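Local coordinates for HemO (Neisseria meningitidis, PDB 1P3U), which binds heme b and probably cleaves its porphyrin ring oxidatively, as a heme oxygenase that serves heme utilization, at residues K67-L72 and R154-H159; G116-A121 and D147-H152; F123-A128 and H137-L142. All coordinates share one frame; numbering follows the deposited sequence.

Contact 1: residues K67-L72 and R154-H159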
loop_
_atom_site.group_PDB
_atom_site.type_symbol
_atom_site.label_atom_id
_atom_site.label_comp_id
_atom_site.label_asym_id
_atom_site.label_seq_id
_atom_site.Cartn_x
_atom_site.Cartn_y
_atom_site.Cartn_z
ATOM N N LYS A 67 -6.464 12.781 15.186
ATOM C CA LYS A 67 -6.304 13.407 16.496
ATOM C C LYS A 67 -5.095 12.805 17.205
ATOM O O LYS A 67 -4.456 13.456 18.034
ATOM C CB LYS A 67 -7.559 13.186 17.345
ATOM C CG LYS A 67 -8.730 14.085 16.991
ATOM C CD LYS A 67 -8.390 15.548 17.232
ATOM C CE LYS A 67 -9.616 16.431 17.072
ATOM N NZ LYS A 67 -9.316 17.871 17.327
ATOM N N ALA A 68 -4.790 11.555 16.870
ATOM C CA ALA A 68 -3.664 10.840 17.464
ATOM C C ALA A 68 -2.429 10.916 16.571
ATOM O O ALA A 68 -1.297 10.806 17.044
ATOM C CB ALA A 68 -4.043 9.386 17.701
ATOM N N ILE A 69 -2.658 11.094 15.274
ATOM C CA ILE A 69 -1.581 11.189 14.296
ATOM C C ILE A 69 -1.778 12.478 13.503
ATOM O O ILE A 69 -2.488 12.499 12.498
ATOM C CB ILE A 69 -1.613 9.993 13.323
ATOM C CG1 ILE A 69 -1.575 8.680 14.112
ATOM C CG2 ILE A 69 -0.436 10.075 12.362
ATOM C CD1 ILE A 69 -1.714 7.431 13.246
ATOM N N PRO A 70 -1.142 13.573 13.945
ATOM C CA PRO A 70 -1.254 14.875 13.277
ATOM C C PRO A 70 -0.834 14.887 11.810
ATOM O O PRO A 70 0.242 14.411 11.459
ATOM C CB PRO A 70 -0.374 15.776 14.139
ATOM C CG PRO A 70 0.699 14.828 14.610
ATOM C CD PRO A 70 -0.117 13.615 15.003
ATOM N N GLU A 71 -1.698 15.441 10.963
ATOM C CA GLU A 71 -1.437 15.550 9.528
ATOM C C GLU A 71 -1.563 14.225 8.774
ATOM O O GLU A 71 -1.096 14.111 7.640
ATOM C CB GLU A 71 -0.041 16.133 9.292
ATOM C CG GLU A 71 0.200 17.451 9.999
ATOM C CD GLU A 71 -0.588 18.591 9.393
ATOM O OE1 GLU A 71 -0.229 19.042 8.281
ATOM O OE2 GLU A 71 -1.571 19.031 10.026
ATOM N N LEU A 72 -2.193 13.230 9.390
ATOM C CA LEU A 72 -2.350 11.934 8.729
ATOM C C LEU A 72 -3.127 12.057 7.422
ATOM O O LEU A 72 -2.852 11.348 6.451
ATOM C CB LEU A 72 -3.073 10.944 9.642
ATOM C CG LEU A 72 -3.428 9.604 8.988
ATOM C CD1 LEU A 72 -2.155 8.819 8.678
ATOM C CD2 LEU A 72 -4.326 8.809 9.912
ATOM N N ARG A 154 9.823 6.873 10.222
ATOM C CA ARG A 154 10.138 6.804 11.644
ATOM C C ARG A 154 9.200 7.680 12.465
ATOM O O ARG A 154 8.813 7.311 13.573
ATOM C CB ARG A 154 11.594 7.211 11.898
ATOM C CG ARG A 154 12.593 6.279 11.239
ATOM C CD ARG A 154 14.016 6.525 11.716
ATOM N NE ARG A 154 14.958 5.708 10.957
ATOM C CZ ARG A 154 15.333 5.968 9.708
ATOM N NH1 ARG A 154 14.851 7.028 9.079
ATOM N NH2 ARG A 154 16.179 5.158 9.081
ATOM N N ALA A 155 8.827 8.833 11.920
ATOM C CA ALA A 155 7.926 9.741 12.622
ATOM C C ALA A 155 6.548 9.105 12.693
ATOM O O ALA A 155 5.840 9.226 13.698
ATOM C CB ALA A 155 7.852 11.075 11.898
ATOM N N PHE A 156 6.176 8.410 11.621
ATOM C CA PHE A 156 4.886 7.748 11.563
ATOM C C PHE A 156 4.842 6.600 12.562
ATOM O O PHE A 156 3.848 6.411 13.254
ATOM C CB PHE A 156 4.626 7.214 10.153
ATOM C CG PHE A 156 3.325 6.489 10.020
ATOM C CD1 PHE A 156 2.121 7.182 10.094
ATOM C CD2 PHE A 156 3.299 5.109 9.865
ATOM C CE1 PHE A 156 0.908 6.506 10.020
ATOM C CE2 PHE A 156 2.092 4.428 9.791
ATOM C CZ PHE A 156 0.893 5.129 9.870
ATOM N N VAL A 157 5.931 5.841 12.636
ATOM C CA VAL A 157 6.019 4.707 13.548
ATOM C C VAL A 157 5.876 5.134 15.007
ATOM O O VAL A 157 5.280 4.422 15.815
ATOM C CB VAL A 157 7.353 3.959 13.358
ATOM C CG1 VAL A 157 7.504 2.872 14.410
ATOM C CG2 VAL A 157 7.392 3.348 11.968
ATOM N N GLU A 158 6.434 6.289 15.344
ATOM C CA GLU A 158 6.339 6.800 16.705
ATOM C C GLU A 158 4.861 6.956 17.054
ATOM O O GLU A 158 4.406 6.501 18.102
ATOM C CB GLU A 158 7.045 8.156 16.816
ATOM C CG GLU A 158 8.535 8.119 16.501
ATOM C CD GLU A 158 9.352 7.417 17.569
ATOM O OE1 GLU A 158 9.045 6.251 17.892
ATOM O OE2 GLU A 158 10.314 8.029 18.085
ATOM N N HIS A 159 4.116 7.600 16.160
ATOM C CA HIS A 159 2.686 7.820 16.361
ATOM C C HIS A 159 1.919 6.505 16.485
ATOM O O HIS A 159 1.044 6.374 17.342
ATOM C CB HIS A 159 2.118 8.653 15.209
ATOM C CG HIS A 159 2.544 10.089 15.234
ATOM N ND1 HIS A 159 2.981 10.755 14.109
ATOM C CD2 HIS A 159 2.579 10.992 16.243
ATOM C CE1 HIS A 159 3.267 12.006 14.424
ATOM N NE2 HIS A 159 3.033 12.176 15.713
HETATM O O HOH W 1 -0.051 8.602 18.596
#
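Pro70 lies over one face of the His159 imidazole, its CD 3.9 Å from the ring centroid and 25° off the ring normal, which meets the geometry of a CH-pi contact. The carbon sits toward the rim of the ring, and its nearest ring atom is His159 NE2, 3.5 Å from Pro70 CD. The two side chains reach this point from opposite directions. A chi1 of -72° sets His159 CG anti to its own carbonyl carbon, and from there the ring extends along the loop. Ile69 meets the base of the same side chain: its CG1 is 3.9 Å from His159 CB, while CG2 touches ND1. One turn earlier on the helix, Phe156 turns its CE1 to Leu72 CD1 at 4.1 Å and, slightly farther, to Ile69 CD1; both methyls approach the ring obliquely. No direct hydrogen bond joins 67-72 to 154-159, but one water donates to Ala68 O (3.0 Å) and to His159 O (2.8 Å), bridging two backbone carbonyls. The loop takes its shape from a type II turn, Ile69 to Leu72, closed by Leu72 N to Ile69 O at 3.2 Å. This is packing of the turn after helix 63-68 against helix 149-161. Helix 104-119 packs against both segments, its Leu111 touching Leu72 and Phe156, and Met75 of the following loop adjoins Ile69 and Phe156.

Contact 2: residues G116-A121 and D147-H152; sequences GSNLGA and DGRGKH. With HEM (protoporphyrin IX containing Fe), chain B; NO (nitric oxide), chain C.
Arg149 reaches across the C-terminal end of helix 104-119, with its CD 3.4 Å from Leu119 O and its NH1 3.0 Å from Asn118 O. The latter hydrogen bond is weak, bent to 129° at the hydrogen. A water in the guanidinium plane accepts from Arg149 NH1 at 2.9 Å and also lies beside Asn118 OD1, while the backbone of Ala121 covers one face of the group. NH2 bonds to Leu142 O, so the cation gathers carbonyls from a helix end and from a loop. Leu119 is the second main contributor: its CD1 is 3.7 Å from Arg149 O, and its CD2 reaches the heme propionate carbon CGA. Helix 104-119 is the distal helix of the heme oxygenase fold, closing over the heme on the nitric oxide side. Gly116 and Gly120 let it lie directly against the porphyrin, with Gly116 C close to heme C2D and Gly120 CA 3.5 Å from heme C1A. Nitric oxide is 1.6 Å from iron through its N, and its O lies close to Gly120 C and Ser117 O. On the far side of the helix, Asn118 ND2 comes 3.6 Å from His152 CD2, amide and imidazole planes 69° apart, and Glu115 OE2 accepts from Asn118 ND2.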
loop_
_atom_site.group_PDB
_atom_site.type_symbol
_atom_site.label_atom_id
_atom_site.label_comp_id
_atom_site.label_asym_id
_atom_site.label_seq_id
_atom_site.Cartn_x
_atom_site.Cartn_y
_atom_site.Cartn_z
ATOM N N GLY A 116 3.365 1.725 5.106
ATOM C CA GLY A 116 4.611 0.998 4.983
ATOM C C GLY A 116 4.966 0.853 3.512
ATOM O O GLY A 116 6.140 0.888 3.140
ATOM N N SER A 117 3.951 0.691 2.666
ATOM C CA SER A 117 4.193 0.542 1.232
ATOM C C SER A 117 4.861 1.792 0.681
ATOM O O SER A 117 5.557 1.742 -0.333
ATOM C CB SER A 117 2.883 0.279 0.474
ATOM O OG SER A 117 2.102 1.451 0.335
ATOM N N ASN A 118 4.639 2.917 1.355
ATOM C CA ASN A 118 5.230 4.184 0.945
ATOM C C ASN A 118 6.721 4.154 1.270
ATOM O O ASN A 118 7.553 4.636 0.493
ATOM C CB ASN A 118 4.530 5.336 1.676
ATOM C CG ASN A 118 5.067 6.694 1.284
ATOM O OD1 ASN A 118 5.429 6.925 0.128
ATOM N ND2 ASN A 118 5.098 7.617 2.244
ATOM N N LEU A 119 7.058 3.574 2.416
ATOM C CA LEU A 119 8.449 3.456 2.828
ATOM C C LEU A 119 9.217 2.559 1.855
ATOM O O LEU A 119 10.310 2.907 1.402
ATOM C CB LEU A 119 8.541 2.848 4.232
ATOM C CG LEU A 119 9.941 2.373 4.646
ATOM C CD1 LEU A 119 10.826 3.575 4.963
ATOM C CD2 LEU A 119 9.839 1.453 5.843
ATOM N N GLY A 120 8.635 1.408 1.533
ATOM C CA GLY A 120 9.301 0.466 0.647
ATOM C C GLY A 120 9.134 0.669 -0.847
ATOM O O GLY A 120 9.608 -0.150 -1.636
ATOM N N ALA A 121 8.487 1.758 -1.246
ATOM C CA ALA A 121 8.257 2.032 -2.659
ATOM C C ALA A 121 9.506 2.426 -3.447
ATOM O O ALA A 121 9.430 2.651 -4.651
ATOM C CB ALA A 121 7.191 3.119 -2.805
ATOM N N ASP A 147 10.466 14.668 3.123
ATOM C CA ASP A 147 11.324 14.570 4.300
ATOM C C ASP A 147 12.234 13.352 4.238
ATOM O O ASP A 147 13.070 13.142 5.122
ATOM C CB ASP A 147 10.464 14.491 5.563
ATOM C CG ASP A 147 9.646 15.746 5.789
ATOM O OD1 ASP A 147 8.708 15.709 6.613
ATOM O OD2 ASP A 147 9.947 16.773 5.145
ATOM N N GLY A 148 12.078 12.558 3.183
ATOM C CA GLY A 148 12.865 11.350 3.041
ATOM C C GLY A 148 11.988 10.192 3.477
ATOM O O GLY A 148 11.189 10.341 4.405
ATOM N N ARG A 149 12.121 9.046 2.814
ATOM C CA ARG A 149 11.311 7.878 3.151
ATOM C C ARG A 149 11.503 7.442 4.600
ATOM O O ARG A 149 10.534 7.246 5.333
ATOM C CB ARG A 149 11.645 6.702 2.224
ATOM C CG ARG A 149 11.298 6.924 0.756
ATOM C CD ARG A 149 11.555 5.656 -0.061
ATOM N NE ARG A 149 11.493 5.902 -1.501
ATOM C CZ ARG A 149 10.373 6.005 -2.211
ATOM N NH1 ARG A 149 9.188 5.879 -1.627
ATOM N NH2 ARG A 149 10.442 6.245 -3.512
ATOM N N GLY A 150 12.761 7.293 5.004
ATOM C CA GLY A 150 13.060 6.861 6.357
ATOM C C GLY A 150 12.616 7.828 7.437
ATOM O O GLY A 150 11.972 7.424 8.409
ATOM N N LYS A 151 12.967 9.102 7.282
ATOM C CA LYS A 151 12.589 10.117 8.260
ATOM C C LYS A 151 11.077 10.218 8.406
ATOM O O LYS A 151 10.556 10.323 9.517
ATOM C CB LYS A 151 13.152 11.482 7.859
ATOM C CG LYS A 151 14.641 11.639 8.123
ATOM C CD LYS A 151 14.948 11.509 9.605
ATOM C CE LYS A 151 16.426 11.731 9.884
ATOM N NZ LYS A 151 16.725 11.573 11.331
ATOM N N HIS A 152 10.374 10.179 7.281
ATOM C CA HIS A 152 8.921 10.275 7.300
ATOM C C HIS A 152 8.296 9.067 7.990
ATOM O O HIS A 152 7.340 9.205 8.763
ATOM C CB HIS A 152 8.392 10.393 5.870
ATOM C CG HIS A 152 6.904 10.311 5.773
ATOM N ND1 HIS A 152 6.068 11.239 6.358
ATOM C CD2 HIS A 152 6.099 9.390 5.192
ATOM C CE1 HIS A 152 4.812 10.890 6.143
ATOM N NE2 HIS A 152 4.803 9.772 5.438
HETATM C CHA HEM B . 8.487 -2.253 3.427
HETATM C CHB HEM B . 9.894 -3.942 -0.877
HETATM C CHC HEM B . 5.266 -3.891 -2.364
HETATM C CHD HEM B . 3.837 -2.821 2.134
HETATM C C1A HEM B . 9.262 -2.624 2.345
HETATM C C2A HEM B . 10.739 -2.627 2.374
HETATM C C3A HEM B . 11.113 -3.158 1.193
HETATM C C4A HEM B . 9.904 -3.450 0.429
HETATM C CMA HEM B . 12.551 -3.433 0.801
HETATM C CAA HEM B . 11.627 -2.099 3.505
HETATM C CBA HEM B . 12.068 -0.674 3.231
HETATM C CGA HEM B . 12.863 -0.079 4.377
HETATM O O1A HEM B . 13.449 1.010 4.192
HETATM O O2A HEM B . 12.899 -0.699 5.464
HETATM C C1B HEM B . 8.720 -4.151 -1.626
HETATM C C2B HEM B . 8.717 -4.490 -3.038
HETATM C C3B HEM B . 7.440 -4.432 -3.486
HETATM C C4B HEM B . 6.646 -4.040 -2.319
HETATM C CMB HEM B . 9.967 -4.817 -3.852
HETATM C CAB HEM B . 6.906 -4.647 -4.773
HETATM C CBB HEM B . 7.435 -5.532 -5.789
HETATM C C1C HEM B . 4.476 -3.554 -1.268
HETATM C C2C HEM B . 3.026 -3.471 -1.312
HETATM C C3C HEM B . 2.606 -3.252 -0.031
HETATM C C4C HEM B . 3.825 -3.132 0.772
HETATM C CMC HEM B . 2.173 -3.480 -2.584
HETATM C CAC HEM B . 1.305 -3.189 0.479
HETATM C CBC HEM B . 0.056 -2.984 -0.235
HETATM C C1D HEM B . 4.995 -2.624 2.904
HETATM C C2D HEM B . 5.014 -2.397 4.348
HETATM C C3D HEM B . 6.304 -2.202 4.695
HETATM C C4D HEM B . 7.091 -2.340 3.476
HETATM C CMD HEM B . 3.800 -2.318 5.263
HETATM C CAD HEM B . 6.777 -1.790 6.081
HETATM C CBD HEM B . 7.645 -2.827 6.759
HETATM C CGD HEM B . 8.087 -2.379 8.131
HETATM O O1D HEM B . 7.260 -2.433 9.067
HETATM O O2D HEM B . 9.257 -1.963 8.266
HETATM N NA HEM B . 8.769 -3.115 1.156
HETATM N NB HEM B . 7.430 -3.872 -1.185
HETATM N NC HEM B . 4.965 -3.342 -0.004
HETATM N ND HEM B . 6.288 -2.662 2.401
HETATM FE FE HEM B . 6.863 -3.248 0.601
HETATM N N NO C . 6.963 -1.801 -0.046
HETATM O O NO C . 6.735 -1.104 -0.959
HETATM O O HOH W 2 6.433 6.585 -2.351
#

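Contact 3: residues F123-A128 and H137-L142; sequences FLFKHA and HGARHL. With HEM (protoporphyrin IX containing Fe), chain B.
Leu142 points into helix 122-129 and meets three of its residues. Its CD1 is 4.0 Å from Leu124 CB, and the same methyl lies a little farther from Ala128 CB. Nearer the backbone, Leu142 CB rests 3.8 Å from Phe125 CD1. The Phe125 ring, swung anti to the backbone N by a chi1 of -171°, extends past Leu142 to Ala139, where CE1 approaches Ala139 CB at 4.0 Å and the carbonyl O obliquely at 3.6 Å. Ala128 CB and Ala139 CB complete the shell at 3.8 Å. No hydrogen bond crosses between 123-128 and 137-142, so this interface rests on apolar packing. The bend that presents Ala139 and Leu142 together is closed by Leu142 N to Ala139 O at 3.2 Å. Behind Leu142, His141 offers a ring face to its CG, and the imidazole bonds through ND1 to Asp84. Arg140 holds the outer side of the bend through a salt bridge to Asp87. On the heme side, Leu124 CD2 stands 4.0 Å from the vinyl carbon CAB and Phe123 touches methyl CMB, giving the short helix a place in the pocket wall. The loop 137-142 is thus packed between helix 122-129 and helix 78-87, which carries both aspartates, while helix 39-60 brings Phe45 against Leu124 and His141 and Tyr42 against Ala139.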
loop_
_atom_site.group_PDB
_atom_site.type_symbol
_atom_site.label_atom_id
_atom_site.label_comp_id
_atom_site.label_asym_id
_atom_site.label_seq_id
_atom_site.Cartn_x
_atom_site.Cartn_y
_atom_site.Cartn_z
ATOM N N PHE A 123 12.064 0.668 -4.451
ATOM C CA PHE A 123 12.357 -0.287 -5.519
ATOM C C PHE A 123 11.466 -0.048 -6.733
ATOM O O PHE A 123 11.948 0.074 -7.859
ATOM C CB PHE A 123 12.169 -1.719 -5.014
ATOM C CG PHE A 123 12.500 -2.772 -6.039
ATOM C CD1 PHE A 123 13.816 -3.185 -6.234
ATOM C CD2 PHE A 123 11.495 -3.348 -6.812
ATOM C CE1 PHE A 123 14.126 -4.161 -7.186
ATOM C CE2 PHE A 123 11.795 -4.326 -7.767
ATOM C CZ PHE A 123 13.116 -4.732 -7.952
ATOM N N LEU A 124 10.158 0.013 -6.510
ATOM C CA LEU A 124 9.226 0.251 -7.605
ATOM C C LEU A 124 9.514 1.575 -8.316
ATOM O O LEU A 124 9.427 1.663 -9.538
ATOM C CB LEU A 124 7.789 0.263 -7.084
ATOM C CG LEU A 124 7.272 -1.081 -6.575
ATOM C CD1 LEU A 124 5.899 -0.894 -5.923
ATOM C CD2 LEU A 124 7.185 -2.052 -7.741
ATOM N N PHE A 125 9.851 2.603 -7.541
ATOM C CA PHE A 125 10.143 3.917 -8.104
ATOM C C PHE A 125 11.364 3.846 -9.022
ATOM O O PHE A 125 11.387 4.468 -10.083
ATOM C CB PHE A 125 10.390 4.924 -6.970
ATOM C CG PHE A 125 10.493 6.354 -7.428
ATOM C CD1 PHE A 125 9.478 6.931 -8.184
ATOM C CD2 PHE A 125 11.587 7.134 -7.065
ATOM C CE1 PHE A 125 9.549 8.269 -8.571
ATOM C CE2 PHE A 125 11.669 8.473 -7.446
ATOM C CZ PHE A 125 10.645 9.041 -8.201
ATOM N N LYS A 126 12.371 3.078 -8.619
ATOM C CA LYS A 126 13.576 2.941 -9.432
ATOM C C LYS A 126 13.239 2.337 -10.790
ATOM O O LYS A 126 13.704 2.818 -11.824
ATOM C CB LYS A 126 14.614 2.053 -8.740
ATOM C CG LYS A 126 15.888 1.866 -9.561
ATOM C CD LYS A 126 16.820 0.822 -8.966
ATOM C CE LYS A 126 18.073 0.671 -9.833
ATOM N NZ LYS A 126 18.967 -0.429 -9.377
ATOM N N HIS A 127 12.413 1.293 -10.792
ATOM C CA HIS A 127 12.059 0.648 -12.046
ATOM C C HIS A 127 11.060 1.423 -12.885
ATOM O O HIS A 127 11.029 1.280 -14.110
ATOM C CB HIS A 127 11.586 -0.786 -11.787
ATOM C CG HIS A 127 12.707 -1.712 -11.440
ATOM N ND1 HIS A 127 13.146 -1.904 -10.148
ATOM C CD2 HIS A 127 13.552 -2.412 -12.232
ATOM C CE1 HIS A 127 14.216 -2.679 -10.160
ATOM N NE2 HIS A 127 14.483 -3.000 -11.413
ATOM N N ALA A 128 10.249 2.250 -12.233
ATOM C CA ALA A 128 9.292 3.069 -12.954
ATOM C C ALA A 128 10.144 4.067 -13.729
ATOM O O ALA A 128 9.873 4.370 -14.893
ATOM C CB ALA A 128 8.368 3.799 -11.975
ATOM N N HIS A 137 5.658 12.664 -13.382
ATOM C CA HIS A 137 4.893 12.063 -14.466
ATOM C C HIS A 137 4.878 10.535 -14.376
ATOM O O HIS A 137 5.928 9.896 -14.418
ATOM C CB HIS A 137 5.500 12.501 -15.802
ATOM C CG HIS A 137 4.759 12.005 -17.003
ATOM N ND1 HIS A 137 3.524 12.493 -17.374
ATOM C CD2 HIS A 137 5.087 11.072 -17.927
ATOM C CE1 HIS A 137 3.126 11.883 -18.476
ATOM N NE2 HIS A 137 4.056 11.016 -18.833
ATOM N N GLY A 138 3.687 9.962 -14.226
ATOM C CA GLY A 138 3.556 8.514 -14.168
ATOM C C GLY A 138 3.873 7.785 -12.874
ATOM O O GLY A 138 3.290 6.730 -12.612
ATOM N N ALA A 139 4.793 8.317 -12.072
ATOM C CA ALA A 139 5.164 7.668 -10.815
ATOM C C ALA A 139 5.149 8.621 -9.621
ATOM O O ALA A 139 5.991 8.534 -8.726
ATOM C CB ALA A 139 6.546 7.014 -10.948
ATOM N N ARG A 140 4.176 9.520 -9.607
ATOM C CA ARG A 140 4.042 10.487 -8.528
ATOM C C ARG A 140 3.747 9.786 -7.208
ATOM O O ARG A 140 4.226 10.209 -6.154
ATOM C CB ARG A 140 2.899 11.456 -8.838
ATOM C CG ARG A 140 3.002 12.164 -10.177
ATOM C CD ARG A 140 1.630 12.689 -10.586
ATOM N NE ARG A 140 1.611 13.366 -11.881
ATOM C CZ ARG A 140 1.813 14.672 -12.062
ATOM N NH1 ARG A 140 2.056 15.472 -11.027
ATOM N NH2 ARG A 140 1.750 15.184 -13.285
ATOM N N HIS A 141 2.959 8.712 -7.262
ATOM C CA HIS A 141 2.596 7.998 -6.041
ATOM C C HIS A 141 3.715 7.147 -5.464
ATOM O O HIS A 141 3.591 6.633 -4.352
ATOM C CB HIS A 141 1.358 7.116 -6.264
ATOM C CG HIS A 141 1.648 5.802 -6.921
ATOM N ND1 HIS A 141 1.890 5.679 -8.273
ATOM C CD2 HIS A 141 1.719 4.547 -6.413
ATOM C CE1 HIS A 141 2.094 4.407 -8.570
ATOM N NE2 HIS A 141 1.997 3.699 -7.458
ATOM N N LEU A 142 4.805 7.005 -6.212
ATOM C CA LEU A 142 5.938 6.204 -5.765
ATOM C C LEU A 142 7.132 7.050 -5.329
ATOM O O LEU A 142 8.092 6.529 -4.763
ATOM C CB LEU A 142 6.371 5.241 -6.877
ATOM C CG LEU A 142 5.348 4.179 -7.299
ATOM C CD1 LEU A 142 5.858 3.434 -8.532
ATOM C CD2 LEU A 142 5.107 3.216 -6.151
HETATM C CHA HEM B . 8.487 -2.253 3.427
HETATM C CHB HEM B . 9.894 -3.942 -0.877
HETATM C CHC HEM B . 5.266 -3.891 -2.364
HETATM C CHD HEM B . 3.837 -2.821 2.134
HETATM C C1A HEM B . 9.262 -2.624 2.345
HETATM C C2A HEM B . 10.739 -2.627 2.374
HETATM C C3A HEM B . 11.113 -3.158 1.193
HETATM C C4A HEM B . 9.904 -3.450 0.429
HETATM C CMA HEM B . 12.551 -3.433 0.801
HETATM C CAA HEM B . 11.627 -2.099 3.505
HETATM C CBA HEM B . 12.068 -0.674 3.231
HETATM C CGA HEM B . 12.863 -0.079 4.377
HETATM O O1A HEM B . 13.449 1.010 4.192
HETATM O O2A HEM B . 12.899 -0.699 5.464
HETATM C C1B HEM B . 8.720 -4.151 -1.626
HETATM C C2B HEM B . 8.717 -4.490 -3.038
HETATM C C3B HEM B . 7.440 -4.432 -3.486
HETATM C C4B HEM B . 6.646 -4.040 -2.319
HETATM C CMB HEM B . 9.967 -4.817 -3.852
HETATM C CAB HEM B . 6.906 -4.647 -4.773
HETATM C CBB HEM B . 7.435 -5.532 -5.789
HETATM C C1C HEM B . 4.476 -3.554 -1.268
HETATM C C2C HEM B . 3.026 -3.471 -1.312
HETATM C C3C HEM B . 2.606 -3.252 -0.031
HETATM C C4C HEM B . 3.825 -3.132 0.772
HETATM C CMC HEM B . 2.173 -3.480 -2.584
HETATM C CAC HEM B . 1.305 -3.189 0.479
HETATM C CBC HEM B . 0.056 -2.984 -0.235
HETATM C C1D HEM B . 4.995 -2.624 2.904
HETATM C C2D HEM B . 5.014 -2.397 4.348
HETATM C C3D HEM B . 6.304 -2.202 4.695
HETATM C C4D HEM B . 7.091 -2.340 3.476
HETATM C CMD HEM B . 3.800 -2.318 5.263
HETATM C CAD HEM B . 6.777 -1.790 6.081
HETATM C CBD HEM B . 7.645 -2.827 6.759
HETATM C CGD HEM B . 8.087 -2.379 8.131
HETATM O O1D HEM B . 7.260 -2.433 9.067
HETATM O O2D HEM B . 9.257 -1.963 8.266
HETATM N NA HEM B . 8.769 -3.115 1.156
HETATM N NB HEM B . 7.430 -3.872 -1.185
HETATM N NC HEM B . 4.965 -3.342 -0.004
HETATM N ND HEM B . 6.288 -2.662 2.401
HETATM FE FE HEM B . 6.863 -3.248 0.601
#

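Along the chain the contacts are nested: contact 3 lies within the loop closed by contact 2, which lies within that closed by contact 1. Contact 2 sits about 13 Å, centre to centre, from each of the others, whereas contacts 1 and 3 are 24 Å apart and do not touch. Helix 149-161 serves contacts 1 and 2 through adjoining segments. Contacts 2 and 3 touch directly, also through packing of Ala121 CB on Leu142 CD2 (3.9 Å), and both reach the heme. Within this all-helical fold, the distal helix end and helix 122-129 are therefore backed by connected packing, with contact 1 farther from the heme.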